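Local coordinates for 7beta-hydroxysteroid dehydrogenase (Collinsella aerofaciens, PDB 5FYD), which catalyses the NADPH-dependent reduction of the 7-oxo group of 7-oxolithocholate to give ursodeoxycholate, a step in bile acid metabolism, at residues 119-123 with 162-167; 138-144 with 180-186. All coordinates share one frame; numbering follows the deposited sequence.

Contact 1 (119-123 with 162-167); sequences FLKCF and FILKMT
In the Rossmann-type fold of the short-chain dehydrogenases, parallel helices flank the central sheet, and here Phe-119, on helix 105-132, plugs into helix 154-173 as a knob into the hole formed by Phe-162, Ile-163, Met-166 and Thr-167. The two segments run nearly alike, at 25°, with their axes 11.7 Å apart, a wide spacing that the aromatic side chains fill. With its CG anti to the backbone N (chi1 162°), the Phe-119 ring reaches across and lays one face against Ile-163. There CG1 of Ile-163 stands 3.7 Å from the centroid of the Phe-119 ring, only 5° off the ring normal, a CH-pi contact. At the rim of the same ring, CB of Met-166 and OG1 of Thr-167 lie near its plane. Phe-162 presents its own edge to this neighbour, CD1 of Phe-162 being 4.0 Å from CE2 of Phe-119. Toward the more exposed side, CD1 of Leu-120 meets CG of Met-166 at 3.8 Å, the two side chains crossing at about a right angle. A turn further on, the edge of the Phe-123 ring receives that same CG of Met-166. Tyr-90, at the end of strand 85-90 in the sheet, adds an edge-to-face partner for Phe-119. The hydroxyl of Thr-167, although set among rings, has polar partners: besides its bond with Asn-140, OG1 of Thr-167 donates to O of Ile-163 at 2.8 Å, while N of Thr-167 reaches that oxygen from the opposite face of its carbonyl plane.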
loop_
_atom_site.group_PDB
_atom_site.type_symbol
_atom_site.label_atom_id
_atom_site.label_comp_id
_atom_site.label_asym_id
_atom_site.label_seq_id
_atom_site.Cartn_x
_atom_site.Cartn_y
_atom_site.Cartn_z
ATOM N N PHE A 119 -11.716 2.501 -19.557
ATOM C CA PHE A 119 -12.801 3.274 -18.955
ATOM C C PHE A 119 -13.808 3.751 -20.004
ATOM O O PHE A 119 -14.999 3.427 -19.909
ATOM C CB PHE A 119 -12.265 4.477 -18.190
ATOM C CG PHE A 119 -13.305 5.514 -17.936
ATOM C CD1 PHE A 119 -14.380 5.241 -17.084
ATOM C CD2 PHE A 119 -13.269 6.736 -18.581
ATOM C CE1 PHE A 119 -15.351 6.185 -16.856
ATOM C CE2 PHE A 119 -14.251 7.687 -18.346
ATOM C CZ PHE A 119 -15.303 7.410 -17.488
ATOM N N LEU A 120 -13.328 4.505 -20.992
ATOM C CA LEU A 120 -14.240 5.098 -21.961
ATOM C C LEU A 120 -14.886 4.056 -22.883
ATOM O O LEU A 120 -16.037 4.219 -23.238
ATOM C CB LEU A 120 -13.573 6.197 -22.784
ATOM C CG LEU A 120 -14.591 7.116 -23.489
ATOM C CD1 LEU A 120 -15.477 7.914 -22.527
ATOM C CD2 LEU A 120 -13.867 8.084 -24.413
ATOM N N LYS A 121 -14.146 3.023 -23.284
ATOM C CA LYS A 121 -14.728 1.952 -24.093
ATOM C C LYS A 121 -15.921 1.348 -23.369
ATOM O O LYS A 121 -16.993 1.178 -23.959
ATOM C CB LYS A 121 -13.690 0.856 -24.396
ATOM C CG LYS A 121 -12.675 1.248 -25.459
ATOM C CD LYS A 121 -11.739 0.085 -25.752
ATOM C CE LYS A 121 -10.944 0.328 -27.022
ATOM N NZ LYS A 121 -10.189 -0.917 -27.357
ATOM N N CYS A 122 -15.730 1.051 -22.083
ATOM C CA CYS A 122 -16.794 0.454 -21.295
ATOM C C CYS A 122 -17.936 1.432 -21.135
ATOM O O CYS A 122 -19.091 1.068 -21.336
ATOM C CB CYS A 122 -16.277 -0.019 -19.941
ATOM S SG CYS A 122 -15.215 -1.465 -20.063
ATOM N N PHE A 123 -17.628 2.672 -20.767
ATOM C CA PHE A 123 -18.678 3.678 -20.526
ATOM C C PHE A 123 -19.506 3.880 -21.800
ATOM O O PHE A 123 -20.729 3.900 -21.748
ATOM C CB PHE A 123 -18.040 4.992 -20.126
ATOM C CG PHE A 123 -18.935 5.999 -19.427
ATOM C CD1 PHE A 123 -20.209 5.719 -18.938
ATOM C CD2 PHE A 123 -18.406 7.272 -19.197
ATOM C CE1 PHE A 123 -20.949 6.700 -18.301
ATOM C CE2 PHE A 123 -19.118 8.241 -18.537
ATOM C CZ PHE A 123 -20.397 7.955 -18.083
ATOM N N PHE A 162 -10.178 12.843 -15.788
ATOM C CA PHE A 162 -10.848 12.438 -17.035
ATOM C C PHE A 162 -12.160 11.717 -16.709
ATOM O O PHE A 162 -13.240 12.041 -17.241
ATOM C CB PHE A 162 -9.930 11.538 -17.857
ATOM C CG PHE A 162 -10.468 11.210 -19.210
ATOM C CD1 PHE A 162 -11.354 10.168 -19.390
ATOM C CD2 PHE A 162 -10.100 11.986 -20.307
ATOM C CE1 PHE A 162 -11.852 9.872 -20.643
ATOM C CE2 PHE A 162 -10.588 11.706 -21.547
ATOM C CZ PHE A 162 -11.453 10.640 -21.728
ATOM N N ILE A 163 -12.079 10.750 -15.795
ATOM C CA ILE A 163 -13.268 9.992 -15.383
ATOM C C ILE A 163 -14.305 10.938 -14.768
ATOM O O ILE A 163 -15.494 10.851 -15.082
ATOM C CB ILE A 163 -12.908 8.872 -14.382
ATOM C CG1 ILE A 163 -12.065 7.801 -15.091
ATOM C CG2 ILE A 163 -14.160 8.290 -13.735
ATOM C CD1 ILE A 163 -11.437 6.770 -14.184
ATOM N N LEU A 164 -13.842 11.849 -13.908
ATOM C CA LEU A 164 -14.742 12.799 -13.248
ATOM C C LEU A 164 -15.494 13.642 -14.289
ATOM O O LEU A 164 -16.734 13.665 -14.332
ATOM C CB LEU A 164 -13.952 13.709 -12.320
ATOM C CG LEU A 164 -14.705 14.836 -11.624
ATOM C CD1 LEU A 164 -15.852 14.383 -10.732
ATOM C CD2 LEU A 164 -13.690 15.642 -10.842
ATOM N N LYS A 165 -14.742 14.337 -15.112
ATOM C CA LYS A 165 -15.360 15.269 -16.052
ATOM C C LYS A 165 -16.189 14.578 -17.140
ATOM O O LYS A 165 -17.241 15.107 -17.545
ATOM C CB LYS A 165 -14.328 16.223 -16.649
ATOM C CG LYS A 165 -13.637 17.131 -15.634
ATOM C CD LYS A 165 -14.570 18.105 -14.943
ATOM C CE LYS A 165 -14.102 18.433 -13.532
ATOM N NZ LYS A 165 -15.146 19.146 -12.803
ATOM N N MET A 166 -15.746 13.413 -17.615
ATOM C CA MET A 166 -16.538 12.658 -18.575
ATOM C C MET A 166 -17.859 12.246 -17.944
ATOM O O MET A 166 -18.908 12.346 -18.562
ATOM C CB MET A 166 -15.799 11.413 -19.074
ATOM C CG MET A 166 -16.517 10.732 -20.247
ATOM S SD MET A 166 -16.354 11.785 -21.720
ATOM C CE MET A 166 -17.680 11.204 -22.753
ATOM N N THR A 167 -17.807 11.744 -16.703
ATOM C CA THR A 167 -19.020 11.239 -16.050
ATOM C C THR A 167 -19.954 12.382 -15.676
ATOM O O THR A 167 -21.172 12.242 -15.799
ATOM C CB THR A 167 -18.693 10.343 -14.855
ATOM O OG1 THR A 167 -17.800 9.312 -15.279
ATOM C CG2 THR A 167 -19.956 9.693 -14.294
#

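Contact 2 (138-144 with 180-186); sequences VINVSSM and DVEVITL
Val-138 and Val-181 lie side by side and point the same way, with CB of Val-138 4.0 Å from CG2 of Val-181. On the other face, CG2 of Ile-139 meets CG2 of Ile-184 at 3.8 Å; this methyl of Ile-184 sits between its own backbone N and carbonyl carbon, because CG1 is swung anti to N (chi1 -177°). Further along, CG1 of Val-141 packs obliquely against CD1 of Leu-186 at 3.5 Å. These pairs clothe two neighbouring parallel strands of the Rossmann-type sheet, joined by seven backbone hydrogen bonds from N of Val-138 to N of Met-144. The last bonds are less regular: N of Leu-186 approaches O of Ser-142 from above the carbonyl plane, 50° out of it. Here the strand delivers Ser-143, inferred to stabilise the transition state, with its OG bonded to Thr-145. On the face of Asn-140, CG2 of Val-183 touches CB of Ser-142 at 3.8 Å, and OG of Ser-142 bonds to O of Lys-160. With chi1 at -66°, Thr-185 divides its branches: OG1 lies 3.6 Å from CB of Ser-142, and CG2 lies 3.4 Å from C of Ser-143. A glycine in place of Thr-185 would probably leave a gap beside Ser-142 and the Ser-143 backbone, giving the chain there more room to shift. CG of Met-144 also meets that methyl, their side chains crossing at about a right angle.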
loop_
_atom_site.group_PDB
_atom_site.type_symbol
_atom_site.label_atom_id
_atom_site.label_comp_id
_atom_site.label_asym_id
_atom_site.label_seq_id
_atom_site.Cartn_x
_atom_site.Cartn_y
_atom_site.Cartn_z
ATOM N N VAL A 138 -25.247 4.070 -14.119
ATOM C CA VAL A 138 -23.803 4.024 -14.070
ATOM C C VAL A 138 -23.351 4.830 -12.865
ATOM O O VAL A 138 -23.795 5.968 -12.687
ATOM C CB VAL A 138 -23.155 4.648 -15.318
ATOM C CG1 VAL A 138 -21.614 4.617 -15.206
ATOM C CG2 VAL A 138 -23.618 3.930 -16.573
ATOM N N ILE A 139 -22.476 4.253 -12.050
ATOM C CA ILE A 139 -21.756 5.021 -11.017
ATOM C C ILE A 139 -20.294 4.791 -11.249
ATOM O O ILE A 139 -19.819 3.687 -11.072
ATOM C CB ILE A 139 -22.123 4.587 -9.578
ATOM C CG1 ILE A 139 -23.616 4.816 -9.316
ATOM C CG2 ILE A 139 -21.251 5.338 -8.553
ATOM C CD1 ILE A 139 -24.092 4.230 -7.994
ATOM N N ASN A 140 -19.579 5.822 -11.668
ATOM C CA ASN A 140 -18.149 5.706 -11.847
ATOM C C ASN A 140 -17.429 6.324 -10.664
ATOM O O ASN A 140 -17.926 7.241 -10.020
ATOM C CB ASN A 140 -17.695 6.351 -13.146
ATOM C CG ASN A 140 -18.226 5.642 -14.351
ATOM O OD1 ASN A 140 -18.340 4.414 -14.370
ATOM N ND2 ASN A 140 -18.560 6.409 -15.386
ATOM N N VAL A 141 -16.245 5.802 -10.381
ATOM C CA VAL A 141 -15.475 6.199 -9.211
ATOM C C VAL A 141 -14.309 7.092 -9.611
ATOM O O VAL A 141 -13.476 6.721 -10.444
ATOM C CB VAL A 141 -14.989 4.947 -8.475
ATOM C CG1 VAL A 141 -14.150 5.319 -7.255
ATOM C CG2 VAL A 141 -16.186 4.101 -8.091
ATOM N N SER A 142 -14.278 8.291 -9.046
ATOM C CA SER A 142 -13.118 9.168 -9.145
ATOM C C SER A 142 -12.397 9.311 -7.800
ATOM O O SER A 142 -12.696 8.604 -6.813
ATOM C CB SER A 142 -13.543 10.517 -9.729
ATOM O OG SER A 142 -12.413 11.288 -10.100
ATOM N N SER A 143 -11.442 10.239 -7.765
ATOM C CA SER A 143 -10.595 10.452 -6.608
ATOM C C SER A 143 -10.397 11.925 -6.414
ATOM O O SER A 143 -10.369 12.694 -7.396
ATOM C CB SER A 143 -9.250 9.808 -6.864
ATOM O OG SER A 143 -8.371 10.078 -5.792
ATOM N N MET A 144 -10.257 12.335 -5.157
ATOM C CA MET A 144 -9.917 13.701 -4.824
ATOM C C MET A 144 -8.634 14.202 -5.517
ATOM O O MET A 144 -8.534 15.397 -5.767
ATOM C CB MET A 144 -9.849 13.877 -3.294
ATOM C CG MET A 144 -11.256 14.019 -2.716
ATOM S SD MET A 144 -11.269 13.924 -0.935
ATOM C CE MET A 144 -10.478 15.478 -0.534
ATOM N N ASP A 180 -29.721 6.686 -15.173
ATOM C CA ASP A 180 -29.208 7.493 -14.052
ATOM C C ASP A 180 -27.693 7.324 -13.960
ATOM O O ASP A 180 -27.206 6.219 -13.807
ATOM C CB ASP A 180 -29.836 7.073 -12.730
ATOM C CG ASP A 180 -31.329 7.367 -12.659
ATOM O OD1 ASP A 180 -31.789 8.347 -13.286
ATOM O OD2 ASP A 180 -32.045 6.591 -11.984
ATOM N N VAL A 181 -26.958 8.427 -14.051
ATOM C CA VAL A 181 -25.513 8.395 -14.040
ATOM C C VAL A 181 -25.008 9.306 -12.946
ATOM O O VAL A 181 -25.555 10.377 -12.727
ATOM C CB VAL A 181 -24.936 8.773 -15.427
ATOM C CG1 VAL A 181 -23.404 8.915 -15.417
ATOM C CG2 VAL A 181 -25.355 7.738 -16.442
ATOM N N GLU A 182 -23.981 8.859 -12.250
ATOM C CA GLU A 182 -23.359 9.593 -11.153
ATOM C C GLU A 182 -21.872 9.304 -11.137
ATOM O O GLU A 182 -21.449 8.204 -11.482
ATOM C CB GLU A 182 -23.972 9.168 -9.827
ATOM C CG GLU A 182 -23.521 9.947 -8.592
ATOM C CD GLU A 182 -23.870 9.208 -7.312
ATOM O OE1 GLU A 182 -24.961 8.582 -7.248
ATOM O OE2 GLU A 182 -23.028 9.207 -6.397
ATOM N N VAL A 183 -21.093 10.299 -10.767
ATOM C CA VAL A 183 -19.712 10.062 -10.342
ATOM C C VAL A 183 -19.581 10.307 -8.854
ATOM O O VAL A 183 -20.063 11.317 -8.330
ATOM C CB VAL A 183 -18.673 10.859 -11.154
ATOM C CG1 VAL A 183 -18.996 12.347 -11.270
ATOM C CG2 VAL A 183 -17.252 10.644 -10.604
ATOM N N ILE A 184 -18.924 9.372 -8.174
ATOM C CA ILE A 184 -18.620 9.512 -6.756
ATOM C C ILE A 184 -17.106 9.646 -6.643
ATOM O O ILE A 184 -16.370 8.782 -7.116
ATOM C CB ILE A 184 -19.172 8.362 -5.894
ATOM C CG1 ILE A 184 -18.872 8.635 -4.406
ATOM C CG2 ILE A 184 -18.635 6.983 -6.286
ATOM C CD1 ILE A 184 -20.071 8.981 -3.587
ATOM N N THR A 185 -16.665 10.712 -5.988
ATOM C CA THR A 185 -15.257 11.033 -5.838
ATOM C C THR A 185 -14.801 10.669 -4.420
ATOM O O THR A 185 -15.341 11.186 -3.433
ATOM C CB THR A 185 -15.024 12.523 -6.140
ATOM O OG1 THR A 185 -15.307 12.770 -7.532
ATOM C CG2 THR A 185 -13.614 12.912 -5.837
ATOM N N LEU A 186 -13.820 9.770 -4.327
ATOM C CA LEU A 186 -13.391 9.212 -3.047
ATOM C C LEU A 186 -12.147 9.908 -2.557
ATOM O O LEU A 186 -11.325 10.345 -3.345
ATOM C CB LEU A 186 -13.070 7.742 -3.199
ATOM C CG LEU A 186 -14.169 6.881 -3.830
ATOM C CD1 LEU A 186 -13.771 5.410 -3.771
ATOM C CD2 LEU A 186 -15.506 7.140 -3.180
#

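In the fold
The centres of the two contacts lie 10 Å apart, and their segments alternate along the chain: helix 105-132, strand 136-143, helix 154-173, strand 179-186. Contact 1 therefore joins the two helices, and contact 2 the strands that follow them, in two successive helix-strand units of one Rossmann-type domain. Helix 154-173 makes the crossover between the paired parallel strands. Helix and sheet layers meet directly, with CE1 of Phe-119 3.5 Å from ND2 of Asn-140 and CG2 of Thr-167 packed on CB of Val-183. The same two units carry Ser-143, Tyr-156 and Lys-160, the inferred catalytic residues, so the layering brings strand end and helix together at the active site.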